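Local structure of glucanase (Clostridium thermocellum, 5GXX) at residues Trp48-Asp53 with Asn58-Tyr63; Ala116-Trp121 with Glu126-Glu131; Ala252-Ala257 with Ala312-Asp317. The protein probably hydrolyses internal beta-1,4-glucosidic bonds of cellulose as a family 9 endoglucanase of the cellulosome. The protein carries 1 engineered substitution. One frame throughout, in Å; residues are numbered along the deposited sequence.

Contact 1 (Trp48-Asp53 with Asn58-Tyr63)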
loop_
_atom_site.group_PDB
_atom_site.type_symbol
_atom_site.label_atom_id
_atom_site.label_comp_id
_atom_site.label_asym_id
_atom_site.label_seq_id
_atom_site.Cartn_x
_atom_site.Cartn_y
_atom_site.Cartn_z
ATOM N N TRP A 48 -4.995 35.302 -17.090
ATOM C CA TRP A 48 -3.976 34.362 -17.552
ATOM C C TRP A 48 -3.374 33.557 -16.418
ATOM O O TRP A 48 -3.075 34.141 -15.371
ATOM C CB TRP A 48 -2.795 35.072 -18.214
ATOM C CG TRP A 48 -3.115 35.825 -19.478
ATOM C CD1 TRP A 48 -3.912 35.408 -20.527
ATOM C CD2 TRP A 48 -2.641 37.129 -19.829
ATOM N NE1 TRP A 48 -3.941 36.378 -21.513
ATOM C CE2 TRP A 48 -3.187 37.449 -21.097
ATOM C CE3 TRP A 48 -1.805 38.067 -19.198
ATOM C CZ2 TRP A 48 -2.909 38.649 -21.745
ATOM C CZ3 TRP A 48 -1.544 39.266 -19.839
ATOM C CH2 TRP A 48 -2.095 39.548 -21.103
ATOM N N TYR A 49 -3.120 32.270 -16.668
ATOM C CA TYR A 49 -2.185 31.524 -15.818
ATOM C C TYR A 49 -0.812 32.148 -16.003
ATOM O O TYR A 49 -0.456 32.604 -17.106
ATOM C CB TYR A 49 -2.156 30.035 -16.170
ATOM C CG TYR A 49 -3.532 29.436 -16.104
ATOM C CD1 TYR A 49 -4.287 29.550 -14.940
ATOM C CD2 TYR A 49 -4.085 28.776 -17.199
ATOM C CE1 TYR A 49 -5.558 29.022 -14.860
ATOM C CE2 TYR A 49 -5.354 28.223 -17.129
ATOM C CZ TYR A 49 -6.080 28.349 -15.955
ATOM O OH TYR A 49 -7.362 27.851 -15.924
ATOM N N ASP A 50 -0.018 32.185 -14.941
ATOM C CA ASP A 50 1.205 32.977 -15.014
ATOM C C ASP A 50 2.277 32.417 -15.951
ATOM O O ASP A 50 2.826 33.139 -16.802
ATOM C CB ASP A 50 1.801 33.147 -13.614
ATOM C CG ASP A 50 3.074 33.960 -13.645
ATOM O OD1 ASP A 50 3.008 35.164 -13.987
ATOM O OD2 ASP A 50 4.141 33.371 -13.343
ATOM N N ALA A 51 2.548 31.130 -15.808
ATOM C CA ALA A 51 3.729 30.555 -16.427
ATOM C C ALA A 51 3.333 29.162 -16.907
ATOM O O ALA A 51 2.313 29.044 -17.589
ATOM C CB ALA A 51 4.930 30.547 -15.478
ATOM N N GLY A 52 4.108 28.129 -16.597
ATOM C CA GLY A 52 3.697 26.762 -16.930
ATOM C C GLY A 52 2.899 26.118 -15.815
ATOM O O GLY A 52 2.714 24.901 -15.796
ATOM N N ASP A 53 2.392 26.994 -14.947
ATOM C CA ASP A 53 1.586 26.655 -13.784
ATOM C C ASP A 53 0.160 27.150 -13.961
ATOM O O ASP A 53 -0.254 27.549 -15.046
ATOM C CB ASP A 53 2.213 27.267 -12.520
ATOM C CG ASP A 53 2.265 28.784 -12.553
ATOM O OD1 ASP A 53 2.009 29.349 -13.641
ATOM O OD2 ASP A 53 2.535 29.406 -11.486
ATOM N N ASN A 58 -1.404 38.464 -9.890
ATOM C CA ASN A 58 -1.809 39.715 -10.525
ATOM C C ASN A 58 -0.688 40.701 -10.825
ATOM O O ASN A 58 -0.851 41.511 -11.733
ATOM C CB ASN A 58 -2.871 40.459 -9.698
ATOM C CG ASN A 58 -4.262 39.867 -9.821
ATOM O OD1 ASN A 58 -4.420 38.664 -10.020
ATOM N ND2 ASN A 58 -5.280 40.731 -9.725
ATOM N N LEU A 59 0.409 40.669 -10.069
ATOM C CA LEU A 59 1.487 41.629 -10.316
ATOM C C LEU A 59 2.115 41.382 -11.695
ATOM O O LEU A 59 2.087 42.285 -12.533
ATOM C CB LEU A 59 2.517 41.698 -9.176
ATOM C CG LEU A 59 3.686 42.682 -9.329
ATOM C CD1 LEU A 59 3.218 44.118 -9.573
ATOM C CD2 LEU A 59 4.567 42.614 -8.088
ATOM N N PRO A 60 2.696 40.193 -11.954
ATOM C CA PRO A 60 3.181 40.005 -13.325
ATOM C C PRO A 60 2.066 39.947 -14.373
ATOM O O PRO A 60 2.323 40.242 -15.541
ATOM C CB PRO A 60 3.933 38.666 -13.254
ATOM C CG PRO A 60 3.239 37.936 -12.111
ATOM C CD PRO A 60 3.015 39.030 -11.110
ATOM N N MET A 61 0.840 39.597 -13.992
ATOM C CA MET A 61 -0.217 39.556 -14.987
ATOM C C MET A 61 -0.521 40.954 -15.474
ATOM O O MET A 61 -0.591 41.197 -16.691
ATOM C CB MET A 61 -1.498 38.913 -14.454
ATOM C CG MET A 61 -2.407 38.462 -15.585
ATOM S SD MET A 61 -4.142 38.229 -15.163
ATOM C CE MET A 61 -4.094 37.004 -13.862
ATOM N N ALA A 62 -0.661 41.877 -14.518
ATOM C CA ALA A 62 -0.966 43.254 -14.856
ATOM C C ALA A 62 0.232 43.882 -15.556
ATOM O O ALA A 62 0.054 44.617 -16.519
ATOM C CB ALA A 62 -1.365 44.026 -13.605
ATOM N N TYR A 63 1.450 43.549 -15.134
ATOM C CA TYR A 63 2.651 44.088 -15.774
ATOM C C TYR A 63 2.617 43.705 -17.241
ATOM O O TYR A 63 2.846 44.541 -18.128
ATOM C CB TYR A 63 3.930 43.563 -15.110
ATOM C CG TYR A 63 5.139 43.653 -16.018
ATOM C CD1 TYR A 63 5.890 44.824 -16.086
ATOM C CD2 TYR A 63 5.510 42.565 -16.820
ATOM C CE1 TYR A 63 6.990 44.928 -16.930
ATOM C CE2 TYR A 63 6.620 42.660 -17.675
ATOM C CZ TYR A 63 7.335 43.848 -17.725
ATOM O OH TYR A 63 8.435 43.983 -18.545
#
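M61 meets W48 at its backbone and at its ring. The thioether of M61 lies against the W48 backbone, where SD accepts a weak but nearly straight hydrogen bond from W48 N (3.6 Å, 175°), and M61 CE comes within 3.4 Å of W48 O. M61 CG touches the indole obliquely, 3.7 Å from W48 CE3, while W48 CZ3 comes to 3.8 Å from M61 O. The M61 chain runs extended until it bends at chi3 (-58°), which turns CE back to the W48 carbonyl; an unbranched, pliable residue suits a place where one side chain must touch both indole and backbone. Beside it, D50 OD1 approaches the ring of P60 at CG, 3.4 Å away, the two side chains crossing at about a right angle. Proline fits the first turn of helix 58-75, where its missing N-H costs nothing.

In the next shell, D50 OD2 is hydrogen-bonded to Y191 OH, and the indole of W48 meets the ring of Y18. Within the loop, D53 OD1 accepts a hydrogen bond from A51 N (2.9 Å). D50-A51-G52-D53 matches the motif that in family 9 relatives carries catalytic aspartates, consistent with an active-site place; the D50 side chain lies about 4 Å from a bound Tris. Apolar contact plus one soft sulfur acceptor thus hold this late part of the loop beside the start of helix 58-75, while the hydrogen bond of D50 OD2 goes to Y191, outside the pair.

Contact 2 (Ala116-Trp121 with Glu126-Glu131)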
loop_
_atom_site.group_PDB
_atom_site.type_symbol
_atom_site.label_atom_id
_atom_site.label_comp_id
_atom_site.label_asym_id
_atom_site.label_seq_id
_atom_site.Cartn_x
_atom_site.Cartn_y
_atom_site.Cartn_z
ATOM N N ALA A 116 2.576 27.163 -3.747
ATOM C CA ALA A 116 3.157 25.883 -3.370
ATOM C C ALA A 116 2.284 24.683 -3.722
ATOM O O ALA A 116 2.781 23.692 -4.266
ATOM C CB ALA A 116 3.498 25.871 -1.887
ATOM N N ALA A 117 0.996 24.790 -3.414
ATOM C CA ALA A 117 0.029 23.759 -3.783
ATOM C C ALA A 117 -0.052 23.559 -5.296
ATOM O O ALA A 117 -0.021 22.426 -5.776
ATOM C CB ALA A 117 -1.355 24.090 -3.210
ATOM N N ASP A 118 -0.138 24.660 -6.038
ATOM C CA ASP A 118 -0.208 24.593 -7.500
ATOM C C ASP A 118 1.029 23.902 -8.102
ATOM O O ASP A 118 0.916 23.003 -8.943
ATOM C CB ASP A 118 -0.421 26.011 -8.054
ATOM C CG ASP A 118 -0.774 26.028 -9.534
ATOM O OD1 ASP A 118 0.168 25.919 -10.361
ATOM O OD2 ASP A 118 -1.983 26.135 -9.836
ATOM N N HIS A 119 2.212 24.327 -7.678
ATOM C CA HIS A 119 3.461 23.870 -8.276
ATOM C C HIS A 119 3.806 22.434 -7.935
ATOM O O HIS A 119 4.533 21.776 -8.678
ATOM C CB HIS A 119 4.589 24.825 -7.876
ATOM C CG HIS A 119 4.439 26.177 -8.495
ATOM N ND1 HIS A 119 5.386 27.166 -8.354
ATOM C CD2 HIS A 119 3.459 26.694 -9.272
ATOM C CE1 HIS A 119 4.990 28.243 -9.011
ATOM N NE2 HIS A 119 3.831 27.979 -9.585
ATOM N N LYS A 120 3.235 21.920 -6.849
ATOM C CA LYS A 120 3.545 20.548 -6.456
ATOM C C LYS A 120 2.953 19.513 -7.417
ATOM O O LYS A 120 3.415 18.371 -7.479
ATOM C CB LYS A 120 3.035 20.327 -5.035
ATOM C CG LYS A 120 3.665 19.168 -4.310
ATOM C CD LYS A 120 3.130 19.135 -2.877
ATOM C CE LYS A 120 3.174 17.734 -2.283
ATOM N NZ LYS A 120 4.472 17.046 -2.557
ATOM N N TRP A 121 1.957 19.926 -8.199
ATOM C CA TRP A 121 1.221 19.017 -9.075
ATOM C C TRP A 121 1.520 19.360 -10.531
ATOM O O TRP A 121 1.591 20.539 -10.889
ATOM C CB TRP A 121 -0.282 19.136 -8.802
ATOM C CG TRP A 121 -1.164 18.300 -9.691
ATOM C CD1 TRP A 121 -1.403 16.959 -9.591
ATOM C CD2 TRP A 121 -1.927 18.763 -10.811
ATOM N NE1 TRP A 121 -2.279 16.559 -10.577
ATOM C CE2 TRP A 121 -2.612 17.646 -11.343
ATOM C CE3 TRP A 121 -2.094 20.017 -11.418
ATOM C CZ2 TRP A 121 -3.461 17.739 -12.449
ATOM C CZ3 TRP A 121 -2.939 20.107 -12.515
ATOM C CH2 TRP A 121 -3.615 18.975 -13.015
ATOM N N GLU A 126 -7.351 21.921 -17.338
ATOM C CA GLU A 126 -8.766 21.564 -17.362
ATOM C C GLU A 126 -9.168 20.525 -16.315
ATOM O O GLU A 126 -10.367 20.349 -16.051
ATOM C CB GLU A 126 -9.153 21.053 -18.747
ATOM C CG GLU A 126 -9.079 22.067 -19.893
ATOM C CD GLU A 126 -7.673 22.307 -20.426
ATOM O OE1 GLU A 126 -6.707 21.600 -20.037
ATOM O OE2 GLU A 126 -7.542 23.258 -21.245
ATOM N N VAL A 127 -8.191 19.834 -15.739
ATOM C CA VAL A 127 -8.500 18.793 -14.753
ATOM C C VAL A 127 -8.005 19.124 -13.343
ATOM O O VAL A 127 -8.185 18.317 -12.431
ATOM C CB VAL A 127 -7.999 17.392 -15.207
ATOM C CG1 VAL A 127 -8.731 16.972 -16.495
ATOM C CG2 VAL A 127 -6.493 17.390 -15.394
ATOM N N ILE A 128 -7.432 20.307 -13.128
ATOM C CA ILE A 128 -6.825 20.631 -11.819
ATOM C C ILE A 128 -7.815 20.637 -10.645
ATOM O O ILE A 128 -7.424 20.370 -9.503
ATOM C CB ILE A 128 -5.986 21.945 -11.850
ATOM C CG1 ILE A 128 -5.045 22.016 -10.637
ATOM C CG2 ILE A 128 -6.891 23.161 -11.909
ATOM C CD1 ILE A 128 -3.995 23.115 -10.741
ATOM N N GLU A 129 -9.087 20.931 -10.905
ATOM C CA GLU A 129 -10.083 20.950 -9.835
ATOM C C GLU A 129 -10.397 19.564 -9.275
ATOM O O GLU A 129 -10.935 19.466 -8.173
ATOM C CB GLU A 129 -11.357 21.668 -10.288
ATOM C CG GLU A 129 -11.107 23.142 -10.584
ATOM C CD GLU A 129 -12.327 23.867 -11.124
ATOM O OE1 GLU A 129 -13.205 23.221 -11.739
ATOM O OE2 GLU A 129 -12.386 25.101 -10.966
ATOM N N LYS A 130 -10.049 18.507 -10.006
ATOM C CA LYS A 130 -10.141 17.149 -9.481
ATOM C C LYS A 130 -9.022 16.857 -8.488
ATOM O O LYS A 130 -9.186 16.002 -7.616
ATOM C CB LYS A 130 -10.127 16.110 -10.609
ATOM C CG LYS A 130 -11.325 16.162 -11.568
ATOM C CD LYS A 130 -12.675 15.879 -10.902
ATOM C CE LYS A 130 -12.816 14.463 -10.390
ATOM N NZ LYS A 130 -14.267 14.096 -10.248
ATOM N N GLU A 131 -7.903 17.572 -8.610
ATOM C CA GLU A 131 -6.744 17.409 -7.733
ATOM C C GLU A 131 -6.802 18.269 -6.463
ATOM O O GLU A 131 -6.451 17.799 -5.374
ATOM C CB GLU A 131 -5.451 17.701 -8.512
ATOM C CG GLU A 131 -4.179 17.744 -7.654
ATOM C CD GLU A 131 -3.812 16.397 -7.050
ATOM O OE1 GLU A 131 -4.316 15.356 -7.517
ATOM O OE2 GLU A 131 -2.991 16.367 -6.113
#
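W121 is gripped by E131, I128 and V127, each from its own direction. The CH-pi contact comes first: E131 CG sits over one face, 3.6 Å from the centroid of the W121 five-membered ring and 15° off its normal. The bend at chi2 (66°) brings the E131 carboxylate over the indole, where its plane lies 7° from that of the ring, with E131 CD 3.5 Å from W121 CD1. A glutamate suits this place because its methylenes can cover the ring where partial exposure makes a charge tolerable.

Apolar contacts take the benzo side. I128 CG1 comes obliquely to 3.4 Å from W121 CZ3, and V127 CG2 stands at the ring edge, 4.1 Å from W121 CH2.

A methyl-to-carboxylate contact stands apart: I128 CD1 lies 3.7 Å from D118 OD2, the two side chains crossing at about a right angle, whereas D118 OD1 accepts a hydrogen bond from H54 N.

Among polar links, K130 NZ bonds T538 OG1, in the loop between strands 527-534 and 549-557. Dispersion and CH-pi forces therefore join the residue that follows helix 115-120 to the start of the short, weakly bonded helix 128-131, and the indole N-H of W121 is used on I543 O, in that same C-terminal loop.

Contact 3 (Ala252-Ala257 with Ala312-Asp317)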
loop_
_atom_site.group_PDB
_atom_site.type_symbol
_atom_site.label_atom_id
_atom_site.label_comp_id
_atom_site.label_asym_id
_atom_site.label_seq_id
_atom_site.Cartn_x
_atom_site.Cartn_y
_atom_site.Cartn_z
ATOM N N ALA A 252 9.141 54.128 -17.120
ATOM C CA ALA A 252 8.470 55.373 -16.755
ATOM C C ALA A 252 9.353 56.598 -16.993
ATOM O O ALA A 252 8.856 57.625 -17.443
ATOM C CB ALA A 252 7.967 55.313 -15.324
ATOM N N MET A 253 10.650 56.496 -16.706
ATOM C CA MET A 253 11.594 57.590 -16.930
ATOM C C MET A 253 11.705 57.922 -18.425
ATOM O O MET A 253 11.773 59.096 -18.821
ATOM C CB MET A 253 12.969 57.271 -16.330
ATOM C CG MET A 253 12.998 57.107 -14.792
ATOM S SD MET A 253 12.568 58.597 -13.836
ATOM C CE MET A 253 14.159 59.416 -13.784
ATOM N N ILE A 254 11.682 56.883 -19.257
ATOM C CA ILE A 254 11.691 57.052 -20.702
ATOM C C ILE A 254 10.443 57.797 -21.168
ATOM O O ILE A 254 10.548 58.737 -21.955
ATOM C CB ILE A 254 11.912 55.704 -21.426
ATOM C CG1 ILE A 254 13.380 55.285 -21.259
ATOM C CG2 ILE A 254 11.513 55.779 -22.899
ATOM C CD1 ILE A 254 13.633 53.836 -21.630
ATOM N N LEU A 255 9.282 57.392 -20.656
ATOM C CA LEU A 255 8.034 58.060 -20.987
ATOM C C LEU A 255 8.052 59.511 -20.521
ATOM O O LEU A 255 7.541 60.382 -21.220
ATOM C CB LEU A 255 6.838 57.319 -20.370
ATOM C CG LEU A 255 6.570 55.908 -20.893
ATOM C CD1 LEU A 255 5.528 55.224 -20.010
ATOM C CD2 LEU A 255 6.159 55.898 -22.367
ATOM N N LEU A 256 8.634 59.786 -19.356
ATOM C CA LEU A 256 8.683 61.150 -18.823
ATOM C C LEU A 256 9.709 62.051 -19.511
ATOM O O LEU A 256 9.547 63.274 -19.535
ATOM C CB LEU A 256 8.956 61.132 -17.321
ATOM C CG LEU A 256 7.794 60.759 -16.393
ATOM C CD1 LEU A 256 8.261 60.992 -14.966
ATOM C CD2 LEU A 256 6.565 61.632 -16.669
ATOM N N ALA A 257 10.766 61.443 -20.057
ATOM C CA ALA A 257 11.704 62.149 -20.930
ATOM C C ALA A 257 10.969 62.644 -22.166
ATOM O O ALA A 257 11.102 63.810 -22.540
ATOM C CB ALA A 257 12.858 61.235 -21.340
ATOM N N ALA A 312 14.722 50.374 -25.409
ATOM C CA ALA A 312 15.747 50.986 -26.253
ATOM C C ALA A 312 15.179 51.452 -27.591
ATOM O O ALA A 312 15.507 52.559 -28.032
ATOM C CB ALA A 312 16.932 50.032 -26.440
ATOM N N PHE A 313 14.306 50.654 -28.204
ATOM C CA PHE A 313 13.650 51.072 -29.444
ATOM C C PHE A 313 12.799 52.322 -29.189
ATOM O O PHE A 313 12.839 53.276 -29.970
ATOM C CB PHE A 313 12.737 49.970 -30.011
ATOM C CG PHE A 313 13.434 48.850 -30.758
ATOM C CD1 PHE A 313 14.407 49.075 -31.732
ATOM C CD2 PHE A 313 13.032 47.540 -30.532
ATOM C CE1 PHE A 313 15.002 48.019 -32.417
ATOM C CE2 PHE A 313 13.580 46.467 -31.239
ATOM C CZ PHE A 313 14.572 46.702 -32.189
ATOM N N VAL A 314 11.991 52.304 -28.128
ATOM C CA VAL A 314 11.098 53.426 -27.839
ATOM C C VAL A 314 11.916 54.696 -27.592
ATOM O O VAL A 314 11.598 55.767 -28.112
ATOM C CB VAL A 314 10.145 53.124 -26.659
ATOM C CG1 VAL A 314 9.382 54.395 -26.246
ATOM C CG2 VAL A 314 9.143 52.031 -27.002
ATOM N N TYR A 315 13.003 54.573 -26.837
ATOM C CA TYR A 315 13.829 55.724 -26.537
ATOM C C TYR A 315 14.536 56.230 -27.798
ATOM O O TYR A 315 14.510 57.427 -28.094
ATOM C CB TYR A 315 14.825 55.439 -25.410
ATOM C CG TYR A 315 15.537 56.718 -25.022
ATOM C CD1 TYR A 315 14.831 57.773 -24.413
ATOM C CD2 TYR A 315 16.901 56.892 -25.288
ATOM C CE1 TYR A 315 15.453 58.966 -24.105
ATOM C CE2 TYR A 315 17.541 58.090 -24.957
ATOM C CZ TYR A 315 16.810 59.110 -24.362
ATOM O OH TYR A 315 17.411 60.302 -24.023
ATOM N N ALA A 316 15.140 55.326 -28.556
ATOM C CA ALA A 316 15.809 55.720 -29.795
ATOM C C ALA A 316 14.849 56.423 -30.750
ATOM O O ALA A 316 15.202 57.414 -31.379
ATOM C CB ALA A 316 16.431 54.510 -30.474
ATOM N N ASP A 317 13.629 55.912 -30.867
ATOM C CA ASP A 317 12.648 56.524 -31.759
ATOM C C ASP A 317 12.189 57.901 -31.298
ATOM O O ASP A 317 11.626 58.660 -32.100
ATOM C CB ASP A 317 11.429 55.615 -31.889
ATOM C CG ASP A 317 11.673 54.449 -32.817
ATOM O OD1 ASP A 317 12.656 54.498 -33.592
ATOM O OD2 ASP A 317 10.878 53.487 -32.776
#
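Two helices of the alpha-helical barrel expected of family 9 catalytic domains, 249-260 and 301-318, run side by side in the same direction here, their segment axes 13° apart and 10.2 Å at closest approach. Such near-parallel pairing is consistent with helices separated in sequence by an intervening helix of opposite run.

I254 carries much of the contact. Its CG2 branch, anti to the backbone N (CG1 has chi1 -73°), projects to the facing helix and lies 4.2 Å from V314 CG1 and 4.2 Å from Y315 CD1. Both I254 CG2 and A257 CB meet the Y315 ring at its edge, near its plane, A257 CB being 4.4 Å from Y315 CE1. Beta-branched isoleucine and valine present stiff methyl branches across the gap between the helices, and alanine, one turn after I254, is small enough to admit the tyrosine ring alongside its helix.

The phenol is polar only at its far end, where Y315 OH is hydrogen-bonded to H266 ND1 and Q270 NE2, which ties the pair to helix 263-276. On other sides L255 packs on helix 198-212, V314 on E74 and Y75 of helix 58-75, and A312 on helix 322-340, so the touching residues are buried between several helices of the barrel.

Overall arrangement
Contacts 1 and 2 are directly joined although their centres are 16 Å apart: D53 OD2 is probably hydrogen-bonded to H119 NE2 at 2.7 Å, and D53 CB packs on D118 OD1 at 3.3 Å. The motif loop of contact 1, whose D50 borders the bound Tris, is thus tied to the helix 115-120 region, which W121, just after it, links to the C-terminal part. Contact 3 lies apart, its centre 25 Å from that of contact 1 (nearest atoms about 9 Å) and 41 Å from that of contact 2. Helix 58-75 nevertheless links the first and third: its opening turn makes contact 1, and its later residues W70, E74 and Y75 pack on the helices of contact 3.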